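Local atomic coordinates of endo-beta-mannanase (Rhizomucor miehei, PDB entry 4QP0), a protein that probably hydrolyses internal beta-1,4-mannosidic linkages in mannans, galactomannans and glucomannans, as a secreted fungal enzyme of glycoside hydrolase family 5. Residues Y20-N25 with A319-W324; N109-Y114 with A173-C178; G253-Y258 with V272-D277. One frame throughout, in Å; residues are numbered along the deposited sequence.

Interaction 1: residues Y20-N25 with A319-W324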
loop_
_atom_site.group_PDB
_atom_site.type_symbol
_atom_site.label_atom_id
_atom_site.label_comp_id
_atom_site.label_asym_id
_atom_site.label_seq_id
_atom_site.Cartn_x
_atom_site.Cartn_y
_atom_site.Cartn_z
ATOM N N TYR A 20 2.656 9.487 -14.807
ATOM C CA TYR A 20 3.422 9.898 -13.626
ATOM C C TYR A 20 2.470 10.632 -12.695
ATOM O O TYR A 20 1.692 11.470 -13.145
ATOM C CB TYR A 20 4.588 10.828 -13.995
ATOM C CG TYR A 20 5.693 10.183 -14.801
ATOM C CD1 TYR A 20 6.748 9.524 -14.176
ATOM C CD2 TYR A 20 5.695 10.248 -16.191
ATOM C CE1 TYR A 20 7.765 8.931 -14.909
ATOM C CE2 TYR A 20 6.711 9.665 -16.937
ATOM C CZ TYR A 20 7.740 9.004 -16.288
ATOM O OH TYR A 20 8.745 8.421 -17.025
ATOM N N PHE A 21 2.527 10.317 -11.401
ATOM C CA PHE A 21 1.658 10.970 -10.441
ATOM C C PHE A 21 2.268 11.109 -9.055
ATOM O O PHE A 21 3.169 10.358 -8.682
ATOM C CB PHE A 21 0.312 10.251 -10.358
ATOM C CG PHE A 21 0.402 8.822 -9.878
ATOM C CD1 PHE A 21 0.284 8.517 -8.527
ATOM C CD2 PHE A 21 0.573 7.775 -10.786
ATOM C CE1 PHE A 21 0.343 7.199 -8.090
ATOM C CE2 PHE A 21 0.632 6.460 -10.353
ATOM C CZ PHE A 21 0.517 6.174 -9.004
ATOM N N GLU A 22 1.785 12.098 -8.309
ATOM C CA GLU A 22 1.885 12.071 -6.860
ATOM C C GLU A 22 0.525 11.609 -6.352
ATOM O O GLU A 22 -0.502 12.162 -6.733
ATOM C CB GLU A 22 2.240 13.445 -6.287
ATOM C CG GLU A 22 2.295 13.475 -4.764
ATOM C CD GLU A 22 2.421 14.879 -4.205
ATOM O OE1 GLU A 22 2.754 15.803 -4.977
ATOM O OE2 GLU A 22 2.188 15.065 -2.990
ATOM N N GLY A 23 0.515 10.572 -5.524
ATOM C CA GLY A 23 -0.717 10.100 -4.917
ATOM C C GLY A 23 -0.687 10.395 -3.436
ATOM O O GLY A 23 0.183 11.121 -2.976
ATOM N N THR A 24 -1.630 9.830 -2.687
ATOM C CA THR A 24 -1.626 9.984 -1.235
ATOM C C THR A 24 -2.129 8.728 -0.523
ATOM O O THR A 24 -2.572 7.783 -1.168
ATOM C CB THR A 24 -2.413 11.234 -0.777
ATOM O OG1 THR A 24 -2.206 11.434 0.625
ATOM C CG2 THR A 24 -3.906 11.094 -1.048
ATOM N N ASN A 25 -2.015 8.719 0.805
ATOM C CA ASN A 25 -2.577 7.659 1.633
ATOM C C ASN A 25 -3.744 8.171 2.460
ATOM O O ASN A 25 -3.776 9.350 2.849
ATOM C CB ASN A 25 -1.528 7.064 2.570
ATOM C CG ASN A 25 -0.585 6.109 1.870
ATOM O OD1 ASN A 25 -0.736 4.887 1.967
ATOM N ND2 ASN A 25 0.399 6.658 1.161
ATOM N N ALA A 319 8.489 6.394 -11.280
ATOM C CA ALA A 319 7.138 6.324 -11.853
ATOM C C ALA A 319 6.126 7.161 -11.083
ATOM O O ALA A 319 5.354 7.917 -11.682
ATOM C CB ALA A 319 6.668 4.877 -11.960
ATOM N N ALA A 320 6.144 7.045 -9.756
ATOM C CA ALA A 320 5.205 7.783 -8.917
ATOM C C ALA A 320 5.586 7.738 -7.449
ATOM O O ALA A 320 6.454 6.960 -7.035
ATOM C CB ALA A 320 3.805 7.232 -9.102
ATOM N N ASP A 321 4.916 8.568 -6.659
ATOM C CA ASP A 321 5.104 8.582 -5.216
ATOM C C ASP A 321 3.808 8.975 -4.530
ATOM O O ASP A 321 2.996 9.700 -5.103
ATOM C CB ASP A 321 6.193 9.579 -4.842
ATOM C CG ASP A 321 5.894 10.976 -5.358
ATOM O OD1 ASP A 321 5.282 11.773 -4.609
ATOM O OD2 ASP A 321 6.237 11.256 -6.525
ATOM N N ALA A 322 3.618 8.495 -3.307
ATOM C CA ALA A 322 2.422 8.813 -2.529
ATOM C C ALA A 322 2.812 9.123 -1.093
ATOM O O ALA A 322 3.444 8.298 -0.417
ATOM C CB ALA A 322 1.420 7.664 -2.580
ATOM N N PHE A 323 2.451 10.319 -0.640
ATOM C CA PHE A 323 2.826 10.763 0.694
ATOM C C PHE A 323 1.866 10.247 1.737
ATOM O O PHE A 323 0.700 9.965 1.451
ATOM C CB PHE A 323 2.923 12.292 0.785
ATOM C CG PHE A 323 1.596 12.992 0.838
ATOM C CD1 PHE A 323 0.950 13.198 2.049
ATOM C CD2 PHE A 323 1.007 13.467 -0.321
ATOM C CE1 PHE A 323 -0.269 13.854 2.097
ATOM C CE2 PHE A 323 -0.210 14.132 -0.283
ATOM C CZ PHE A 323 -0.849 14.325 0.930
ATOM N N TRP A 324 2.383 10.140 2.951
ATOM C CA TRP A 324 1.593 9.762 4.094
ATOM C C TRP A 324 1.566 10.950 5.017
ATOM O O TRP A 324 2.614 11.367 5.505
ATOM C CB TRP A 324 2.208 8.535 4.763
ATOM C CG TRP A 324 1.490 8.082 6.007
ATOM C CD1 TRP A 324 1.494 8.696 7.252
ATOM C CD2 TRP A 324 0.654 6.875 6.183
ATOM N NE1 TRP A 324 0.734 7.989 8.149
ATOM C CE2 TRP A 324 0.197 6.890 7.569
ATOM C CE3 TRP A 324 0.245 5.837 5.356
ATOM C CZ2 TRP A 324 -0.634 5.896 8.089
ATOM C CZ3 TRP A 324 -0.589 4.842 5.885
ATOM C CH2 TRP A 324 -1.012 4.871 7.221
#
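Strands 21-25 and 320-323 run parallel, tied by a ladder in which Asp321 N donates to Phe21 O (3.2 Å), Gly23 N to Asp321 O (2.7 Å) and, weakly, Phe323 N to Gly23 O. The first two bonds lie in the planes of their carbonyls, and the segment axes approach to 4.3 Å at 30°. On the face bearing Phe21, the methyl of Ala320 sits almost centrally over the Phe21 ring, its CB 3.4 Å from the ring centroid in a close CH-pi contact. Phe21 CG takes the crowded position between backbone N and carbonyl carbon (chi1 62°), which turns one face of the ring to this methyl. Gly23 and Ala322 continue the same face with little bulk. On the other face, Thr24 lies alongside Phe323, with OG1 3.2 Å from Phe323 CZ and above one face of the ring, offset toward the rim. Glu22 crosses Asp321 with CG 3.4 Å from Asp321 OD1; the Asp321 carboxylate is held by His352 and Tyr294. Near the C-terminal end, Asn25 CB packs 3.5 Å from Trp324 CE3, while its amide ND2 bonds weakly to Phe323 O and also to Glu292 O, and OD1 accepts from Arg53. Glu22 and Asp321 face helix 345-358. Strand 17-25 is thus joined to the last strand, 320-323, the parallel closure of a TIM barrel.

Interaction 2: residues N109-Y114 with A173-C178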
loop_
_atom_site.group_PDB
_atom_site.type_symbol
_atom_site.label_atom_id
_atom_site.label_comp_id
_atom_site.label_asym_id
_atom_site.label_seq_id
_atom_site.Cartn_x
_atom_site.Cartn_y
_atom_site.Cartn_z
ATOM N N ASN A 109 -2.118 -6.590 6.477
ATOM C CA ASN A 109 -1.148 -5.735 7.163
ATOM C C ASN A 109 -0.160 -6.577 7.966
ATOM O O ASN A 109 -0.554 -7.573 8.584
ATOM C CB ASN A 109 -1.882 -4.763 8.095
ATOM C CG ASN A 109 -0.983 -3.667 8.637
ATOM O OD1 ASN A 109 0.100 -3.422 8.118
ATOM N ND2 ASN A 109 -1.436 -2.999 9.691
ATOM N N ASN A 110 1.112 -6.184 7.952
ATOM C CA ASN A 110 2.135 -6.838 8.781
ATOM C C ASN A 110 1.887 -6.593 10.279
ATOM O O ASN A 110 1.940 -7.529 11.091
ATOM C CB ASN A 110 3.539 -6.363 8.384
ATOM C CG ASN A 110 4.648 -7.212 8.991
ATOM O OD1 ASN A 110 4.756 -8.414 8.726
ATOM N ND2 ASN A 110 5.495 -6.582 9.798
ATOM N N TRP A 111 1.585 -5.335 10.612
ATOM C CA TRP A 111 1.384 -4.868 11.987
ATOM C C TRP A 111 -0.004 -5.144 12.524
ATOM O O TRP A 111 -0.890 -5.597 11.793
ATOM C CB TRP A 111 1.720 -3.366 12.081
ATOM C CG TRP A 111 2.962 -2.998 11.306
ATOM C CD1 TRP A 111 3.049 -2.184 10.188
ATOM C CD2 TRP A 111 4.342 -3.474 11.537
ATOM N NE1 TRP A 111 4.340 -2.107 9.735
ATOM C CE2 TRP A 111 5.165 -2.856 10.492
ATOM C CE3 TRP A 111 4.953 -4.319 12.468
ATOM C CZ2 TRP A 111 6.534 -3.078 10.406
ATOM C CZ3 TRP A 111 6.336 -4.536 12.367
ATOM C CH2 TRP A 111 7.106 -3.928 11.360
ATOM N N GLU A 112 -0.202 -4.859 13.813
ATOM C CA GLU A 112 -1.461 -5.161 14.508
ATOM C C GLU A 112 -2.576 -4.105 14.313
ATOM O O GLU A 112 -3.658 -4.233 14.880
ATOM C CB GLU A 112 -1.206 -5.414 16.010
ATOM C CG GLU A 112 -0.721 -4.188 16.786
ATOM C CD GLU A 112 -0.524 -4.462 18.265
ATOM N N ASP A 113 -2.320 -3.070 13.521
ATOM C CA ASP A 113 -3.362 -2.096 13.218
ATOM C C ASP A 113 -4.437 -2.765 12.368
ATOM O O ASP A 113 -4.158 -3.292 11.280
ATOM C CB ASP A 113 -2.789 -0.863 12.518
ATOM C CG ASP A 113 -1.845 -0.078 13.401
ATOM O OD1 ASP A 113 -0.778 -0.627 13.747
ATOM N N TYR A 114 -5.659 -2.763 12.900
ATOM C CA TYR A 114 -6.820 -3.408 12.283
ATOM C C TYR A 114 -6.599 -4.903 12.045
ATOM O O TYR A 114 -7.045 -5.472 11.040
ATOM C CB TYR A 114 -7.270 -2.652 11.022
ATOM C CG TYR A 114 -7.472 -1.170 11.280
ATOM C CD1 TYR A 114 -8.666 -0.690 11.821
ATOM C CD2 TYR A 114 -6.460 -0.249 11.006
ATOM C CE1 TYR A 114 -8.848 0.662 12.072
ATOM C CE2 TYR A 114 -6.635 1.100 11.253
ATOM C CZ TYR A 114 -7.828 1.551 11.785
ATOM O OH TYR A 114 -8.004 2.891 12.032
ATOM N N ALA A 173 0.083 -7.247 1.040
ATOM C CA ALA A 173 0.098 -6.880 2.445
ATOM C C ALA A 173 0.905 -5.612 2.675
ATOM O O ALA A 173 1.808 -5.287 1.907
ATOM C CB ALA A 173 0.666 -8.015 3.278
ATOM N N ASN A 174 0.575 -4.905 3.748
ATOM C CA ASN A 174 1.296 -3.706 4.128
ATOM C C ASN A 174 2.570 -4.042 4.900
ATOM O O ASN A 174 2.528 -4.715 5.933
ATOM C CB ASN A 174 0.401 -2.781 4.944
ATOM C CG ASN A 174 1.055 -1.462 5.238
ATOM O OD1 ASN A 174 1.567 -0.797 4.332
ATOM N ND2 ASN A 174 1.047 -1.064 6.508
ATOM N N GLU A 175 3.698 -3.595 4.350
ATOM C CA GLU A 175 5.026 -3.673 4.972
ATOM C C GLU A 175 5.442 -5.028 5.563
ATOM O O GLU A 175 5.913 -5.071 6.697
ATOM C CB GLU A 175 5.174 -2.568 6.034
ATOM C CG GLU A 175 4.905 -1.163 5.510
ATOM C CD GLU A 175 5.156 -0.084 6.547
ATOM O OE1 GLU A 175 5.026 -0.364 7.758
ATOM O OE2 GLU A 175 5.479 1.053 6.147
ATOM N N PRO A 176 5.312 -6.130 4.795
ATOM C CA PRO A 176 5.692 -7.437 5.347
ATOM C C PRO A 176 7.151 -7.489 5.801
ATOM O O PRO A 176 8.038 -7.067 5.059
ATOM C CB PRO A 176 5.489 -8.396 4.161
ATOM C CG PRO A 176 4.531 -7.699 3.267
ATOM C CD PRO A 176 4.859 -6.243 3.398
ATOM N N ARG A 177 7.378 -7.957 7.029
ATOM C CA ARG A 177 8.714 -8.325 7.512
ATOM C C ARG A 177 8.621 -9.751 8.046
ATOM O O ARG A 177 7.552 -10.355 8.006
ATOM C CB ARG A 177 9.205 -7.387 8.623
ATOM C CG ARG A 177 9.294 -5.917 8.248
ATOM C CD ARG A 177 10.027 -5.130 9.319
ATOM N NE ARG A 177 9.949 -3.700 9.062
ATOM C CZ ARG A 177 10.607 -2.765 9.744
ATOM N NH1 ARG A 177 11.416 -3.094 10.742
ATOM N NH2 ARG A 177 10.457 -1.489 9.422
ATOM N N CYS A 178 9.730 -10.301 8.534
ATOM C CA CYS A 178 9.654 -11.569 9.264
ATOM C C CYS A 178 9.075 -11.331 10.658
ATOM O O CYS A 178 8.380 -12.191 11.200
ATOM C CB CYS A 178 11.018 -12.264 9.344
ATOM S SG CYS A 178 11.483 -13.193 7.859
#
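Trp111 and Glu175 each place CG anti to the carbonyl carbon, beside the backbone N (chi1 -42° and -55°), and Glu175 then runs extended, so that its carboxylate arrives at the edge of the indole. There Trp111 NE1 donates to Glu175 OE1 over 2.7 Å, nearly straight at 169°; the oxygen lies in the ring plane, and the carboxylate plane stands upright to it. Farther round the same ring, Trp111 CH2 reaches over one face of the Arg177 guanidinium, toward its rim, 3.7 Å from Arg177 NE, and Arg177 NH2 forms a salt bridge with Glu220. Asn110 ND2, which bonds to Val179 O, lies over one face of the indole. Asn110 OD1 accepts Arg177 N (3.2 Å) from well above the amide plane and also bonds to His129, while Asn110 N donates to Asn174 O (2.9 Å). Asn109 and Asn174 lie side by side: Asn174 ND2 points within its own amide plane to Asn109 OD1 (3.0 Å), meeting that oxygen from above its carbonyl plane, and Asn174 OD1 goes to Arg53. Asn109 ND2 donates to Asp113 O (3.2 Å) on a lone pair, so the Asn109 amide is held at both ends. Both segments are loops leaving the C-terminal ends of barrel strands, and Asn174-Glu175-Pro176 is the Asn-Glu-Pro sequence that follows the fourth strand in family 5 glycosidases, on the rim where TIM-barrel enzymes carry their active sites.

Interaction 3: residues G253-Y258 with V272-D277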
loop_
_atom_site.group_PDB
_atom_site.type_symbol
_atom_site.label_atom_id
_atom_site.label_comp_id
_atom_site.label_asym_id
_atom_site.label_seq_id
_atom_site.Cartn_x
_atom_site.Cartn_y
_atom_site.Cartn_z
ATOM N N GLY A 253 6.902 -2.312 -8.325
ATOM C CA GLY A 253 7.542 -2.392 -7.017
ATOM C C GLY A 253 7.157 -1.229 -6.125
ATOM O O GLY A 253 6.875 -0.119 -6.603
ATOM N N THR A 254 7.148 -1.488 -4.825
ATOM C CA THR A 254 6.794 -0.469 -3.856
ATOM C C THR A 254 7.877 -0.316 -2.811
ATOM O O THR A 254 8.482 -1.298 -2.375
ATOM C CB THR A 254 5.487 -0.824 -3.134
ATOM O OG1 THR A 254 5.487 -2.227 -2.842
ATOM C CG2 THR A 254 4.294 -0.508 -4.011
ATOM N N PHE A 255 8.114 0.931 -2.426
ATOM C CA PHE A 255 8.953 1.242 -1.283
ATOM C C PHE A 255 8.449 2.447 -0.469
ATOM O O PHE A 255 7.721 3.317 -0.967
ATOM C CB PHE A 255 10.427 1.382 -1.692
ATOM C CG PHE A 255 10.775 2.690 -2.359
ATOM C CD1 PHE A 255 11.459 3.676 -1.660
ATOM C CD2 PHE A 255 10.460 2.920 -3.694
ATOM C CE1 PHE A 255 11.812 4.872 -2.269
ATOM C CE2 PHE A 255 10.809 4.120 -4.312
ATOM C CZ PHE A 255 11.492 5.091 -3.598
ATOM N N HIS A 256 8.832 2.460 0.802
ATOM C CA HIS A 256 8.401 3.474 1.744
ATOM C C HIS A 256 9.601 4.235 2.206
ATOM O O HIS A 256 10.727 3.760 2.078
ATOM C CB HIS A 256 7.704 2.813 2.930
ATOM C CG HIS A 256 6.468 2.027 2.552
ATOM N ND1 HIS A 256 5.490 1.753 3.431
ATOM C CD2 HIS A 256 6.066 1.479 1.336
ATOM C CE1 HIS A 256 4.520 1.052 2.813
ATOM N NE2 HIS A 256 4.876 0.882 1.534
ATOM N N LEU A 257 9.371 5.430 2.739
ATOM C CA LEU A 257 10.446 6.256 3.282
ATOM C C LEU A 257 10.078 6.841 4.644
ATOM O O LEU A 257 9.192 7.689 4.749
ATOM C CB LEU A 257 10.848 7.353 2.287
ATOM C CG LEU A 257 11.955 8.343 2.694
ATOM C CD1 LEU A 257 13.225 7.613 3.121
ATOM C CD2 LEU A 257 12.249 9.319 1.562
ATOM N N TYR A 258 10.767 6.360 5.681
ATOM C CA TYR A 258 10.603 6.845 7.053
ATOM C C TYR A 258 11.956 6.931 7.769
ATOM O O TYR A 258 12.329 6.010 8.518
ATOM C CB TYR A 258 9.625 5.951 7.834
ATOM C CG TYR A 258 8.190 6.068 7.366
ATOM C CD1 TYR A 258 7.405 7.166 7.728
ATOM C CD2 TYR A 258 7.622 5.093 6.548
ATOM C CE1 TYR A 258 6.097 7.288 7.297
ATOM C CE2 TYR A 258 6.314 5.204 6.117
ATOM C CZ TYR A 258 5.554 6.304 6.493
ATOM O OH TYR A 258 4.244 6.424 6.066
ATOM N N VAL A 272 17.708 10.700 0.183
ATOM C CA VAL A 272 17.861 10.947 -1.236
ATOM C C VAL A 272 18.499 9.728 -1.888
ATOM O O VAL A 272 18.035 9.258 -2.920
ATOM C CB VAL A 272 18.730 12.183 -1.515
ATOM C CG1 VAL A 272 19.066 12.268 -2.994
ATOM C CG2 VAL A 272 18.028 13.450 -1.053
ATOM N N GLN A 273 19.568 9.219 -1.289
ATOM C CA GLN A 273 20.207 7.997 -1.793
ATOM C C GLN A 273 19.228 6.818 -1.862
ATOM O O GLN A 273 19.317 5.994 -2.765
ATOM C CB GLN A 273 21.441 7.629 -0.957
ATOM C CG GLN A 273 22.224 6.441 -1.492
ATOM C CD GLN A 273 23.142 6.825 -2.638
ATOM O OE1 GLN A 273 24.178 7.447 -2.418
ATOM N NE2 GLN A 273 22.779 6.437 -3.860
ATOM N N TRP A 274 18.293 6.762 -0.920
ATOM C CA TRP A 274 17.292 5.691 -0.848
ATOM C C TRP A 274 16.352 5.703 -2.029
ATOM O O TRP A 274 16.038 4.638 -2.593
ATOM C CB TRP A 274 16.515 5.842 0.454
ATOM C CG TRP A 274 15.451 4.808 0.745
ATOM C CD1 TRP A 274 14.082 5.019 0.864
ATOM C CD2 TRP A 274 15.638 3.378 1.027
ATOM N NE1 TRP A 274 13.430 3.852 1.176
ATOM C CE2 TRP A 274 14.298 2.831 1.283
ATOM C CE3 TRP A 274 16.731 2.530 1.083
ATOM C CZ2 TRP A 274 14.092 1.486 1.579
ATOM C CZ3 TRP A 274 16.510 1.172 1.386
ATOM C CH2 TRP A 274 15.220 0.669 1.623
ATOM N N ILE A 275 15.895 6.902 -2.408
ATOM C CA ILE A 275 15.027 7.093 -3.575
ATOM C C ILE A 275 15.785 6.725 -4.852
ATOM O O ILE A 275 15.342 5.866 -5.617
ATOM C CB ILE A 275 14.490 8.551 -3.675
ATOM C CG1 ILE A 275 13.620 8.895 -2.463
ATOM C CG2 ILE A 275 13.701 8.767 -4.966
ATOM C CD1 ILE A 275 13.581 10.370 -2.130
ATOM N N LYS A 276 16.926 7.383 -5.073
ATOM C CA LYS A 276 17.796 7.107 -6.221
ATOM C C LYS A 276 18.010 5.598 -6.393
ATOM O O LYS A 276 17.901 5.076 -7.505
ATOM C CB LYS A 276 19.145 7.818 -6.062
ATOM C CG LYS A 276 19.100 9.327 -6.235
ATOM C CD LYS A 276 20.336 10.007 -5.667
ATOM C CE LYS A 276 21.426 10.233 -6.701
ATOM N NZ LYS A 276 22.390 9.104 -6.779
ATOM N N ASP A 277 18.307 4.909 -5.290
ATOM C CA ASP A 277 18.516 3.449 -5.309
ATOM C C ASP A 277 17.307 2.668 -5.820
ATOM O O ASP A 277 17.466 1.694 -6.547
ATOM C CB ASP A 277 18.954 2.923 -3.937
ATOM C CG ASP A 277 20.392 3.311 -3.587
ATOM O OD1 ASP A 277 21.147 3.734 -4.499
ATOM O OD2 ASP A 277 20.764 3.202 -2.392
#
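Trp274 meets strand 253-257 edge-on, its NE1 donating to His256 O over 2.9 Å in a fairly straight bond (163°). The oxygen lies close to the indole plane, whereas the N-H comes in tilted somewhat from the plane of the carbonyl. The two residues flanking His256 supply the apolar contacts around this bond. Phe255 turns an edge toward the face of the five-membered ring in an offset edge-to-face pair, with CD1 3.5 Å from Trp274 NE1 and the planes at 75°. Leu257 CD1 comes to 3.5 Å from Trp274 CD1, and its other methyl, CD2, lies 4.1 Å from Ile275 CD1, the two side chains crossing at about a right angle. Phe255 CZ also reaches the backbone of the helix, 4.1 Å from Ile275 CA. Trp274 CG stands anti to the backbone N (chi1 -178°), which carries the indole out from the helix to the strand. The pair belongs to the beta-alpha-beta unit of strand 253-257, helix 270-284 and strand 289-294 in the TIM barrel: the helix runs antiparallel to the strand, their segment axes 9.8 Å apart, and packs on the outside of the sheet. Farther out, the indole is held among aromatic neighbours, stacked with Trp270 and meeting His278 and Tyr233 edge-to-face, while Phe255 stacks with His278. Leu257 touches Trp309 and Ile275 touches Thr312, both on helix 299-315. The His256 side chain leaves the strand away from the helix, and its imidazole is bonded through ND1 to Glu175 OE2 and through NE2 to Glu292 OE2.

All three contacts are largely buried, but in different parts of one barrel: the strand wall, the rim loops and the outer helix layer. Interaction 1 joins two strands edge to edge through backbone bonds, interaction 3 packs a helix on a strand of the same sheet mainly through aromatic and aliphatic side chains, and interaction 2 ties two rim loops with a polar network of amides, a carboxylate and a guanidinium. Interaction 3 touches through buried residues alone, whereas Trp111 and Arg177 in interaction 2 and Trp324 in interaction 1 are partly exposed. Interactions 1 and 3 touch where Trp324 CB meets Tyr258 OH at 3.2 Å. Interactions 2 and 3 meet through Glu175 and His256, whereas interactions 1 and 2 do not touch.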